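4,5-DOPA dioxygenase extradiol (Escherichia coli, PDB 2PW6) opens the aromatic ring of L-DOPA between carbons 4 and 5 with molecular oxygen in vitro, an extradiol cleavage, though its physiological substrate is unknown. Local coordinates at residues P16-G21 with I128-D133; V139-D144 with L238-G243; G209-E212 with L216-Y219. All blocks are in the same frame, centred on the assembly; numbering follows the deposited sequence.

Contact 1: residues P16-G21 with I128-D133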
loop_
_atom_site.group_PDB
_atom_site.type_symbol
_atom_site.label_atom_id
_atom_site.label_comp_id
_atom_site.label_asym_id
_atom_site.label_seq_id
_atom_site.Cartn_x
_atom_site.Cartn_y
_atom_site.Cartn_z
ATOM N N PRO A 16 -11.319 -25.870 3.684
ATOM C CA PRO A 16 -11.194 -25.387 2.303
ATOM C C PRO A 16 -9.990 -24.438 2.124
ATOM O O PRO A 16 -9.533 -23.826 3.091
ATOM C CB PRO A 16 -12.505 -24.629 2.082
ATOM C CG PRO A 16 -12.865 -24.117 3.464
ATOM C CD PRO A 16 -12.422 -25.202 4.413
ATOM N N ALA A 17 -9.470 -24.361 0.903
ATOM C CA ALA A 17 -8.553 -23.291 0.517
ATOM C C ALA A 17 -9.265 -22.261 -0.391
ATOM O O ALA A 17 -10.138 -22.596 -1.198
ATOM C CB ALA A 17 -7.297 -23.855 -0.148
ATOM N N LEU A 18 -8.892 -21.002 -0.226
ATOM C CA LEU A 18 -9.560 -19.892 -0.868
ATOM C C LEU A 18 -8.579 -18.951 -1.532
ATOM O O LEU A 18 -7.631 -18.486 -0.890
ATOM C CB LEU A 18 -10.360 -19.108 0.158
ATOM C CG LEU A 18 -11.841 -19.434 0.327
ATOM C CD1 LEU A 18 -12.092 -20.880 0.694
ATOM C CD2 LEU A 18 -12.366 -18.530 1.416
ATOM N N PHE A 19 -8.802 -18.707 -2.824
ATOM C CA PHE A 19 -8.155 -17.613 -3.569
ATOM C C PHE A 19 -9.166 -16.506 -3.765
ATOM O O PHE A 19 -10.216 -16.734 -4.328
ATOM C CB PHE A 19 -7.637 -18.068 -4.950
ATOM C CG PHE A 19 -7.134 -16.928 -5.794
ATOM C CD1 PHE A 19 -5.918 -16.331 -5.514
ATOM C CD2 PHE A 19 -7.928 -16.399 -6.838
ATOM C CE1 PHE A 19 -5.462 -15.277 -6.260
ATOM C CE2 PHE A 19 -7.487 -15.330 -7.589
ATOM C CZ PHE A 19 -6.264 -14.771 -7.317
ATOM N N LEU A 20 -8.869 -15.309 -3.296
ATOM C CA LEU A 20 -9.781 -14.210 -3.484
ATOM C C LEU A 20 -9.143 -13.156 -4.388
ATOM O O LEU A 20 -7.990 -12.773 -4.179
ATOM C CB LEU A 20 -10.209 -13.570 -2.150
ATOM C CG LEU A 20 -11.040 -14.279 -1.062
ATOM C CD1 LEU A 20 -12.019 -15.287 -1.642
ATOM C CD2 LEU A 20 -10.129 -14.979 -0.060
ATOM N N GLY A 21 -9.907 -12.709 -5.391
ATOM C CA GLY A 21 -9.609 -11.506 -6.141
ATOM C C GLY A 21 -9.920 -10.372 -5.215
ATOM O O GLY A 21 -11.006 -10.302 -4.661
ATOM N N ILE A 128 -10.938 -8.095 6.838
ATOM C CA ILE A 128 -11.868 -7.307 7.696
ATOM C C ILE A 128 -13.340 -7.641 7.441
ATOM O O ILE A 128 -14.153 -7.550 8.359
ATOM C CB ILE A 128 -11.694 -5.751 7.618
ATOM C CG1 ILE A 128 -11.724 -5.246 6.161
ATOM C CG2 ILE A 128 -10.476 -5.294 8.407
ATOM C CD1 ILE A 128 -12.118 -3.733 5.989
ATOM N N LYS A 129 -13.660 -8.021 6.204
ATOM C CA LYS A 129 -14.987 -8.464 5.830
ATOM C C LYS A 129 -15.248 -9.906 6.240
ATOM O O LYS A 129 -16.368 -10.242 6.644
ATOM C CB LYS A 129 -15.189 -8.343 4.308
ATOM C CG LYS A 129 -15.321 -6.913 3.808
ATOM C CD LYS A 129 -16.497 -6.197 4.456
ATOM C CE LYS A 129 -16.336 -4.688 4.378
ATOM N NZ LYS A 129 -17.664 -3.992 4.420
HETATM N N MSE A 130 -14.220 -10.752 6.116
HETATM C CA MSE A 130 -14.358 -12.186 6.267
HETATM C C MSE A 130 -14.470 -12.551 7.742
HETATM O O MSE A 130 -15.420 -13.228 8.153
HETATM C CB MSE A 130 -13.178 -12.893 5.620
HETATM C CG MSE A 130 -13.451 -14.272 5.165
HETATM SE SE MSE A 130 -12.072 -14.968 3.947
HETATM C CE MSE A 130 -12.581 -16.813 4.115
ATOM N N TYR A 131 -13.510 -12.071 8.525
ATOM C CA TYR A 131 -13.423 -12.336 9.951
ATOM C C TYR A 131 -13.209 -11.020 10.663
ATOM O O TYR A 131 -12.094 -10.758 11.140
ATOM C CB TYR A 131 -12.261 -13.305 10.250
ATOM C CG TYR A 131 -12.450 -14.667 9.631
ATOM C CD1 TYR A 131 -11.588 -15.141 8.653
ATOM C CD2 TYR A 131 -13.524 -15.491 10.029
ATOM C CE1 TYR A 131 -11.801 -16.428 8.069
ATOM C CE2 TYR A 131 -13.732 -16.756 9.466
ATOM C CZ TYR A 131 -12.870 -17.222 8.490
ATOM O OH TYR A 131 -13.105 -18.476 7.954
ATOM N N PRO A 132 -14.270 -10.177 10.729
ATOM C CA PRO A 132 -14.197 -8.817 11.248
ATOM C C PRO A 132 -13.480 -8.672 12.571
ATOM O O PRO A 132 -12.853 -7.640 12.802
ATOM C CB PRO A 132 -15.666 -8.411 11.429
ATOM C CG PRO A 132 -16.445 -9.321 10.620
ATOM C CD PRO A 132 -15.618 -10.495 10.222
ATOM N N ASP A 133 -13.583 -9.677 13.436
ATOM C CA ASP A 133 -13.127 -9.527 14.815
ATOM C C ASP A 133 -11.619 -9.750 15.001
ATOM O O ASP A 133 -11.079 -9.513 16.086
ATOM C CB ASP A 133 -13.956 -10.419 15.758
ATOM C CG ASP A 133 -15.331 -9.825 16.051
ATOM O OD1 ASP A 133 -15.394 -8.826 16.814
ATOM O OD2 ASP A 133 -16.340 -10.348 15.513
#
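A buried, wholly apolar contact joins strand 17-21, first in the chain and inside the mixed sheet, to the C-terminal end of helix 121-130: Met-130 reaches from the helix onto Leu-18 and Leu-20 of the strand. Met-130 is selenomethionine in this crystal, with SE in place of sulfur. Its CG stands anti to the backbone N (chi1 -154°), and the chain runs on extended, reaching out across the space between the backbones, whose nearest CA atoms, those of Leu-20 and Met-130, are 11.0 Å apart. The end does the touching. CE meets the CD2 branch of Leu-18 at 3.2 Å, the exact closeness being doubtful at this resolution, and the two side chains cross at a slant. SE, one atom further back, passes CD2 of Leu-20 at a looser 4.5 Å. Both leucines direct their CB atoms toward the helix, as residues two apart on a strand can, and the methionine end lies against the pair. The intervening Phe-19 belongs to the other face of the sheet, where it packs on helix 236-243. Around the methionine, Met-168 of the adjacent strand 167-173 adds another apolar surface, while Leu-41 of helix 33-44 packs on Leu-18. Helix 121-130 ends here, Tyr-131 being the first residue to leave helical geometry. The strand leads directly to the metal centre: His-22, a zinc ligand, follows its last residue, and the side chain of Leu-20 is about 6 Å from that of His-22. With no hydrogen bond or salt bridge between the two segments and only 92 Å² buried, their attachment rests on dispersion and the exclusion of water, concentrated at the end of one long, unbranched side chain.

Contact 2: residues V139-D144 with L238-G243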
loop_
_atom_site.group_PDB
_atom_site.type_symbol
_atom_site.label_atom_id
_atom_site.label_comp_id
_atom_site.label_asym_id
_atom_site.label_seq_id
_atom_site.Cartn_x
_atom_site.Cartn_y
_atom_site.Cartn_z
ATOM N N VAL A 139 -0.716 -16.883 10.459
ATOM C CA VAL A 139 0.638 -16.839 9.936
ATOM C C VAL A 139 0.618 -16.197 8.515
ATOM O O VAL A 139 -0.272 -16.461 7.714
ATOM C CB VAL A 139 1.196 -18.289 9.953
ATOM C CG1 VAL A 139 2.265 -18.488 8.972
ATOM C CG2 VAL A 139 1.725 -18.653 11.407
ATOM N N GLN A 140 1.576 -15.325 8.224
ATOM C CA GLN A 140 1.809 -14.861 6.839
ATOM C C GLN A 140 2.927 -15.657 6.135
ATOM O O GLN A 140 3.981 -15.918 6.718
ATOM C CB GLN A 140 2.131 -13.378 6.834
ATOM C CG GLN A 140 1.048 -12.513 7.488
ATOM C CD GLN A 140 1.589 -11.200 7.929
ATOM O OE1 GLN A 140 2.548 -11.145 8.708
ATOM N NE2 GLN A 140 1.013 -10.119 7.427
ATOM N N LEU A 141 2.649 -16.081 4.906
ATOM C CA LEU A 141 3.598 -16.762 4.047
ATOM C C LEU A 141 3.877 -15.903 2.786
ATOM O O LEU A 141 2.938 -15.364 2.189
ATOM C CB LEU A 141 3.046 -18.129 3.623
ATOM C CG LEU A 141 3.925 -18.956 2.662
ATOM C CD1 LEU A 141 5.246 -19.427 3.356
ATOM C CD2 LEU A 141 3.119 -20.122 2.152
ATOM N N SER A 142 5.145 -15.785 2.398
ATOM C CA SER A 142 5.525 -14.933 1.278
ATOM C C SER A 142 5.769 -15.790 0.032
ATOM O O SER A 142 5.917 -17.031 0.113
ATOM C CB SER A 142 6.743 -14.078 1.622
ATOM O OG SER A 142 7.930 -14.834 1.524
ATOM N N ILE A 143 5.774 -15.137 -1.133
ATOM C CA ILE A 143 5.871 -15.847 -2.418
ATOM C C ILE A 143 7.301 -15.670 -2.903
ATOM O O ILE A 143 7.769 -14.567 -3.015
ATOM C CB ILE A 143 4.818 -15.272 -3.460
ATOM C CG1 ILE A 143 3.384 -15.636 -3.048
ATOM C CG2 ILE A 143 5.089 -15.766 -4.898
ATOM C CD1 ILE A 143 2.339 -14.602 -3.480
ATOM N N ASP A 144 7.995 -16.752 -3.184
ATOM C CA ASP A 144 9.377 -16.655 -3.686
ATOM C C ASP A 144 9.433 -16.161 -5.163
ATOM O O ASP A 144 9.129 -16.941 -6.075
ATOM C CB ASP A 144 10.061 -18.033 -3.594
ATOM C CG ASP A 144 11.589 -17.973 -3.820
ATOM O OD1 ASP A 144 12.153 -16.954 -4.287
ATOM O OD2 ASP A 144 12.257 -18.977 -3.480
ATOM N N LEU A 238 -3.067 -17.968 -6.684
ATOM C CA LEU A 238 -4.030 -18.965 -7.097
ATOM C C LEU A 238 -3.418 -20.360 -7.183
ATOM O O LEU A 238 -4.075 -21.345 -6.918
ATOM C CB LEU A 238 -4.651 -18.577 -8.468
ATOM C CG LEU A 238 -5.568 -19.618 -9.137
ATOM C CD1 LEU A 238 -6.723 -19.952 -8.255
ATOM C CD2 LEU A 238 -6.069 -19.176 -10.519
ATOM N N LEU A 239 -2.164 -20.431 -7.608
ATOM C CA LEU A 239 -1.479 -21.694 -7.751
ATOM C C LEU A 239 -1.264 -22.356 -6.390
ATOM O O LEU A 239 -1.307 -23.571 -6.302
ATOM C CB LEU A 239 -0.161 -21.479 -8.494
ATOM C CG LEU A 239 -0.367 -20.951 -9.941
ATOM C CD1 LEU A 239 0.949 -20.976 -10.709
ATOM C CD2 LEU A 239 -1.488 -21.735 -10.726
ATOM N N TYR A 240 -1.044 -21.555 -5.342
ATOM C CA TYR A 240 -0.962 -22.053 -3.970
ATOM C C TYR A 240 -2.255 -22.775 -3.620
ATOM O O TYR A 240 -2.225 -23.883 -3.079
ATOM C CB TYR A 240 -0.649 -20.914 -2.978
ATOM C CG TYR A 240 0.796 -20.479 -3.042
ATOM C CD1 TYR A 240 1.277 -19.712 -4.115
ATOM C CD2 TYR A 240 1.707 -20.858 -2.032
ATOM C CE1 TYR A 240 2.635 -19.314 -4.179
ATOM C CE2 TYR A 240 3.058 -20.468 -2.088
ATOM C CZ TYR A 240 3.516 -19.699 -3.163
ATOM O OH TYR A 240 4.855 -19.345 -3.202
ATOM N N VAL A 241 -3.387 -22.168 -3.974
ATOM C CA VAL A 241 -4.704 -22.775 -3.765
ATOM C C VAL A 241 -4.901 -23.983 -4.678
ATOM O O VAL A 241 -5.237 -25.070 -4.200
ATOM C CB VAL A 241 -5.831 -21.745 -3.966
ATOM C CG1 VAL A 241 -7.179 -22.428 -3.986
ATOM C CG2 VAL A 241 -5.766 -20.657 -2.888
ATOM N N LEU A 242 -4.673 -23.830 -5.984
ATOM C CA LEU A 242 -4.843 -24.977 -6.893
ATOM C C LEU A 242 -3.932 -26.152 -6.580
ATOM O O LEU A 242 -4.334 -27.308 -6.739
ATOM C CB LEU A 242 -4.660 -24.592 -8.359
ATOM C CG LEU A 242 -5.754 -23.864 -9.133
ATOM C CD1 LEU A 242 -5.366 -23.931 -10.607
ATOM C CD2 LEU A 242 -7.174 -24.424 -8.880
ATOM N N GLY A 243 -2.699 -25.870 -6.170
ATOM C CA GLY A 243 -1.762 -26.926 -5.734
ATOM C C GLY A 243 -2.367 -27.832 -4.655
ATOM O O GLY A 243 -2.059 -29.011 -4.604
HETATM O O HOH W 1 7.282 -18.949 -1.325
#
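Helix 236-243 packs on one face of the central mixed sheet of this LigB-type dioxygenase, and here its Tyr-240 reaches across to Leu-141 and Ile-143 of strand 138-144. The two segments run nearly perpendicular, at 106° between their directions, with axes 11.4 Å apart at closest approach, a gap bridged by the tyrosine. Its CG lies beside the backbone N and anti to the carbonyl carbon (chi1 -75°), sending the ring out from the helix toward the strand. CG1 of Ile-143 meets the ring obliquely at CE1, 3.9 Å away, and CD2 of Leu-141 comes obliquely to CE2 at 4.3 Å. The hydroxyl rests against the isoleucine: OH lies 3.7 Å from Ile-143 CA, too far from the strand's polar backbone atoms to bond them directly. A water closes that gap. It donates to Ser-142 O at 2.8 Å, accepts from Asp-144 N at 3.0 Å and is hydrogen-bonded to Tyr-240 OH at 3.1 Å, thus satisfying two backbone groups near the strand's end while tying them to the helix. The same hydroxyl also bonds His-152 ND1 of helix 149-159, whose Met-155 and Leu-159 pack on the tyrosine. A phenylalanine here would keep the ring but would probably leave the water without its link to the helix and His-152 ND1 without its mate. The metal centre is close, the side chain of Ile-143 lying about 8 Å from those of His-57 and His-234, both zinc ligands; helix 236-243 begins just after the latter. Apolar ring contacts ending in a shared polar network thus join helix to sheet beside the zinc site, within the layered alpha/beta fold of the LigB family.

Contact 3: residues G209-E212 with L216-Y219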
loop_
_atom_site.group_PDB
_atom_site.type_symbol
_atom_site.label_atom_id
_atom_site.label_comp_id
_atom_site.label_asym_id
_atom_site.label_seq_id
_atom_site.Cartn_x
_atom_site.Cartn_y
_atom_site.Cartn_z
ATOM N N GLY A 209 -3.244 -33.604 -14.449
ATOM C CA GLY A 209 -2.141 -34.175 -15.208
ATOM C C GLY A 209 -0.806 -33.705 -14.662
ATOM O O GLY A 209 -0.759 -33.167 -13.556
ATOM N N PRO A 210 0.290 -33.893 -15.429
ATOM C CA PRO A 210 1.603 -33.416 -14.963
ATOM C C PRO A 210 1.631 -31.899 -14.817
ATOM O O PRO A 210 1.165 -31.194 -15.712
ATOM C CB PRO A 210 2.577 -33.854 -16.073
ATOM C CG PRO A 210 1.823 -34.873 -16.897
ATOM C CD PRO A 210 0.363 -34.535 -16.756
ATOM N N VAL A 211 2.183 -31.423 -13.698
ATOM C CA VAL A 211 2.268 -29.996 -13.345
ATOM C C VAL A 211 2.846 -29.145 -14.487
ATOM O O VAL A 211 2.275 -28.122 -14.863
ATOM C CB VAL A 211 3.058 -29.795 -11.994
ATOM C CG1 VAL A 211 4.451 -30.435 -12.070
ATOM C CG2 VAL A 211 3.153 -28.322 -11.583
ATOM N N GLU A 212 3.957 -29.616 -15.046
ATOM C CA GLU A 212 4.662 -28.983 -16.154
ATOM C C GLU A 212 3.789 -28.706 -17.378
ATOM O O GLU A 212 4.092 -27.810 -18.166
ATOM C CB GLU A 212 5.849 -29.860 -16.575
ATOM C CG GLU A 212 6.938 -30.012 -15.516
ATOM C CD GLU A 212 7.649 -28.696 -15.176
ATOM O OE1 GLU A 212 7.027 -27.832 -14.512
ATOM O OE2 GLU A 212 8.840 -28.542 -15.558
ATOM N N LEU A 216 -2.750 -23.532 -16.399
ATOM C CA LEU A 216 -2.676 -22.440 -15.435
ATOM C C LEU A 216 -1.279 -22.256 -14.865
ATOM O O LEU A 216 -0.946 -21.197 -14.338
ATOM C CB LEU A 216 -3.717 -22.618 -14.344
ATOM C CG LEU A 216 -5.161 -22.598 -14.849
ATOM C CD1 LEU A 216 -6.127 -22.413 -13.680
ATOM C CD2 LEU A 216 -5.395 -21.495 -15.881
ATOM N N VAL A 217 -0.450 -23.284 -15.004
ATOM C CA VAL A 217 0.957 -23.178 -14.646
ATOM C C VAL A 217 1.711 -22.528 -15.796
ATOM O O VAL A 217 2.592 -21.712 -15.578
ATOM C CB VAL A 217 1.565 -24.566 -14.293
ATOM C CG1 VAL A 217 3.097 -24.554 -14.375
ATOM C CG2 VAL A 217 1.081 -25.005 -12.922
ATOM N N ASN A 218 1.356 -22.921 -17.021
ATOM C CA ASN A 218 1.929 -22.353 -18.251
ATOM C C ASN A 218 1.098 -21.163 -18.748
ATOM O O ASN A 218 0.885 -21.019 -19.956
ATOM C CB ASN A 218 1.992 -23.423 -19.365
ATOM C CG ASN A 218 2.930 -24.577 -19.029
ATOM O OD1 ASN A 218 4.135 -24.397 -18.847
ATOM N ND2 ASN A 218 2.376 -25.773 -18.972
ATOM N N TYR A 219 0.630 -20.325 -17.824
ATOM C CA TYR A 219 -0.350 -19.279 -18.140
ATOM C C TYR A 219 0.181 -18.254 -19.164
ATOM O O TYR A 219 -0.578 -17.718 -19.947
ATOM C CB TYR A 219 -0.885 -18.594 -16.866
ATOM C CG TYR A 219 0.130 -17.690 -16.211
ATOM C CD1 TYR A 219 0.054 -16.299 -16.342
ATOM C CD2 TYR A 219 1.185 -18.220 -15.476
ATOM C CE1 TYR A 219 1.008 -15.462 -15.738
ATOM C CE2 TYR A 219 2.132 -17.400 -14.880
ATOM C CZ TYR A 219 2.043 -16.025 -15.003
ATOM O OH TYR A 219 3.020 -15.225 -14.396
#
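Val-217 and Val-211 meet across a short bend of the loop, and they, with Glu-212, have the most surface covered by the contact. Val-217 points its CB toward the other segment and packs mainly on backbone: CB and CG1 each lie 3.7 Å from Val-211 O. Its other methyl, CG2, beside the backbone N, touches CG2 of Val-211 at 4.1 Å, the two branched side chains meeting at a slant. The CB of Glu-212 points away from the other segment, and the residue takes part through its backbone carbonyl. Asn-218 ND2 donates to Glu-212 O at 2.8 Å, in a nearly straight bond of 169° at the hydrogen. The acceptor lies almost in the amide plane of the asparagine, but the donor arrives well above the carbonyl plane of the glutamate, 41° out of it. Asn-218 has CG beside its own backbone N (chi1 -64°), which brings the amide back toward the 3-10 turn that starts at Val-211. A single side-chain bond and a small apolar patch therefore close this bend. It lies in the long loop between helices 192-202 and 225-228. Helix 149-159 backs it, Phe-153 packing on both valines and Ala-150 on Glu-212, while Tyr-235, just before helix 236-243, bonds Leu-216 O and stacks on Tyr-219.

Contact 1 closes along the chain before contact 2 opens, and contact 3 falls wholly between the two segments of contact 2. Contacts 1 and 2, with centres about 14 Å apart, use opposite faces of the same mixed sheet: helix 121-130 packs on one, helix 236-243 on the other. They touch where Phe-19 and the backbone of strand 17-21 meet Leu-238 and Val-241. Contact 3 joins contact 2 through Leu-216, which packs on Leu-239 and Leu-242; its centre is about 16 Å from that of contact 2 and about 26 Å from that of contact 1, across the chain's centre. Helices thus pack on both faces of the sheet beside the zinc site, while contact 3 shapes a loop away from the metal.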